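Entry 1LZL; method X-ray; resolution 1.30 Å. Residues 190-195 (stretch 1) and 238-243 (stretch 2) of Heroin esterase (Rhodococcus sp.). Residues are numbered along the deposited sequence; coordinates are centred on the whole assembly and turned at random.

Stretch 1 (190-195) ELDDRL
Stretch 2 (238-243) AAPSRA

Stretch 1 runs without regular helix or strand, whereas stretch 2 enters as loop and turns through a 3-10 segment at 240-242, closed by backbone hydrogen bonds from R242 N to A239 O (2.8 Å) and from A243 N to P240 O (2.9 Å). The closest CA pair across the stretches is D192 and A239, 5.0 Å apart, and the contact buries 405 Å² in total, most of it on L191, R242 and S241.

L191 (phi/psi -121/-23) presents its carbonyl to the start of the 3-10 turn. S241 N donates to L191 O at 3.1 Å and 169°; P240 N, 3.3 Å from L191 O, has no hydrogen to offer. The buried L191 side chain (m, chi2 t) sets CD2 4.0 Å from P240 CB, an apolar contact. S241 (-60/-23) points its CB toward stretch 1, and its m rotamer places OG 3.2 Å from L191 CB and 3.3 Å from D192 CB, a close fit that its small side chain permits.

R242 (-76/-11) leaves its backbone sideways, but an extended chain (m, t, t, chi4 -109°) brings its guanidinium to D193. The salt bridge is two-pronged: R242 NE to D193 OD1 at 2.8 Å and R242 NH2 to D193 OD2 at 2.9 Å. D193 (-77/-10), buried and with CB toward stretch 2, adopts p with chi2 -61°; its OD1 also lies 3.3 Å from A239 CB.

R194 (-79/-20; m, t, m, chi4 -177°) is held by D192 (-133/117; t, chi2 -18°): R194 N and NE donate to D192 OD1 at 3.0 and 2.8 Å, and R194 NH2 to D192 OD2 at 2.9 Å. Each arginine thus has its own carboxylate, although R194 NE and R242 NE are 4.4 Å apart. R194 CD and R242 CG each lie over one face of the other arginine's guanidinium.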

# COMPACT_ATOMS: atom_id res chain seq x y z
N GLU A 190 1.28 6.64 -2.13
CA GLU A 190 0.62 7.73 -2.83
C GLU A 190 -0.14 8.53 -1.78
O GLU A 190 -1.19 8.08 -1.28
CB GLU A 190 -0.30 7.15 -3.89
CG GLU A 190 -1.05 8.20 -4.72
CD GLU A 190 -1.91 7.58 -5.80
OE1 GLU A 190 -2.02 6.36 -5.90
OE2 GLU A 190 -2.48 8.41 -6.55
N LEU A 191 0.41 9.71 -1.41
CA LEU A 191 0.00 10.40 -0.18
C LEU A 191 -0.55 11.81 -0.37
O LEU A 191 -1.24 12.33 0.49
CB LEU A 191 1.20 10.51 0.77
CG LEU A 191 1.79 9.20 1.29
CD1 LEU A 191 3.18 9.44 1.89
CD2 LEU A 191 0.85 8.55 2.29
N ASP A 192 -0.20 12.45 -1.50
CA ASP A 192 -0.47 13.90 -1.63
C ASP A 192 -1.11 14.22 -2.96
O ASP A 192 -0.48 13.98 -3.99
CB ASP A 192 0.90 14.61 -1.50
CG ASP A 192 0.77 16.11 -1.29
OD1 ASP A 192 -0.34 16.62 -1.60
OD2 ASP A 192 1.72 16.78 -0.85
N ASP A 193 -2.34 14.74 -2.95
CA ASP A 193 -3.05 15.00 -4.21
C ASP A 193 -2.54 16.26 -4.88
O ASP A 193 -2.94 16.50 -6.02
CB ASP A 193 -4.56 15.15 -3.95
CG ASP A 193 -4.81 16.29 -2.99
OD1 ASP A 193 -4.35 16.28 -1.84
OD2 ASP A 193 -5.50 17.24 -3.44
N ARG A 194 -1.73 17.04 -4.20
CA ARG A 194 -1.43 18.39 -4.72
C ARG A 194 -0.41 18.33 -5.83
O ARG A 194 -0.34 19.32 -6.61
CB ARG A 194 -0.94 19.27 -3.57
CG ARG A 194 -2.06 19.55 -2.61
CD ARG A 194 -1.61 20.10 -1.29
NE ARG A 194 -0.72 19.20 -0.56
CZ ARG A 194 -0.22 19.43 0.64
NH1 ARG A 194 -0.51 20.53 1.34
NH2 ARG A 194 0.58 18.52 1.18
N LEU A 195 0.38 17.31 -6.01
CA LEU A 195 1.28 17.17 -7.18
C LEU A 195 2.26 18.33 -7.31
O LEU A 195 2.54 18.76 -8.43
CB LEU A 195 0.48 16.90 -8.48
CG LEU A 195 -0.69 15.90 -8.34
CD1 LEU A 195 -1.33 15.60 -9.71
CD2 LEU A 195 -0.25 14.61 -7.68
N ALA A 238 -7.87 11.00 3.03
CA ALA A 238 -7.73 10.83 1.60
C ALA A 238 -6.28 11.10 1.20
O ALA A 238 -5.71 10.34 0.41
CB ALA A 238 -8.66 11.77 0.83
N ALA A 239 -5.71 12.20 1.71
CA ALA A 239 -4.37 12.64 1.32
C ALA A 239 -3.58 12.90 2.60
O ALA A 239 -3.58 14.06 3.10
CB ALA A 239 -4.42 13.91 0.45
N PRO A 240 -3.00 11.87 3.19
CA PRO A 240 -2.30 12.00 4.47
C PRO A 240 -1.25 13.09 4.49
O PRO A 240 -0.98 13.63 5.58
CB PRO A 240 -1.70 10.60 4.65
CG PRO A 240 -2.73 9.70 3.99
CD PRO A 240 -3.12 10.45 2.75
N SER A 241 -0.63 13.44 3.36
CA SER A 241 0.34 14.54 3.40
C SER A 241 -0.29 15.85 3.89
O SER A 241 0.46 16.71 4.35
CB SER A 241 0.91 14.75 2.00
OG SER A 241 1.60 13.58 1.54
N ARG A 242 -1.60 15.99 3.75
CA ARG A 242 -2.27 17.22 4.27
C ARG A 242 -2.41 17.21 5.77
O ARG A 242 -2.76 18.26 6.37
CB ARG A 242 -3.62 17.36 3.58
CG ARG A 242 -3.48 17.72 2.10
CD ARG A 242 -4.88 17.83 1.51
NE ARG A 242 -4.94 18.15 0.09
CZ ARG A 242 -5.34 19.32 -0.41
NH1 ARG A 242 -5.69 20.31 0.40
NH2 ARG A 242 -5.38 19.51 -1.71
N ALA A 243 -2.16 16.10 6.46
CA ALA A 243 -2.29 16.19 7.92
C ALA A 243 -1.19 17.02 8.57
O ALA A 243 -0.05 16.90 8.18
CB ALA A 243 -2.16 14.79 8.49
O HOH W 1 -3.82 8.40 0.11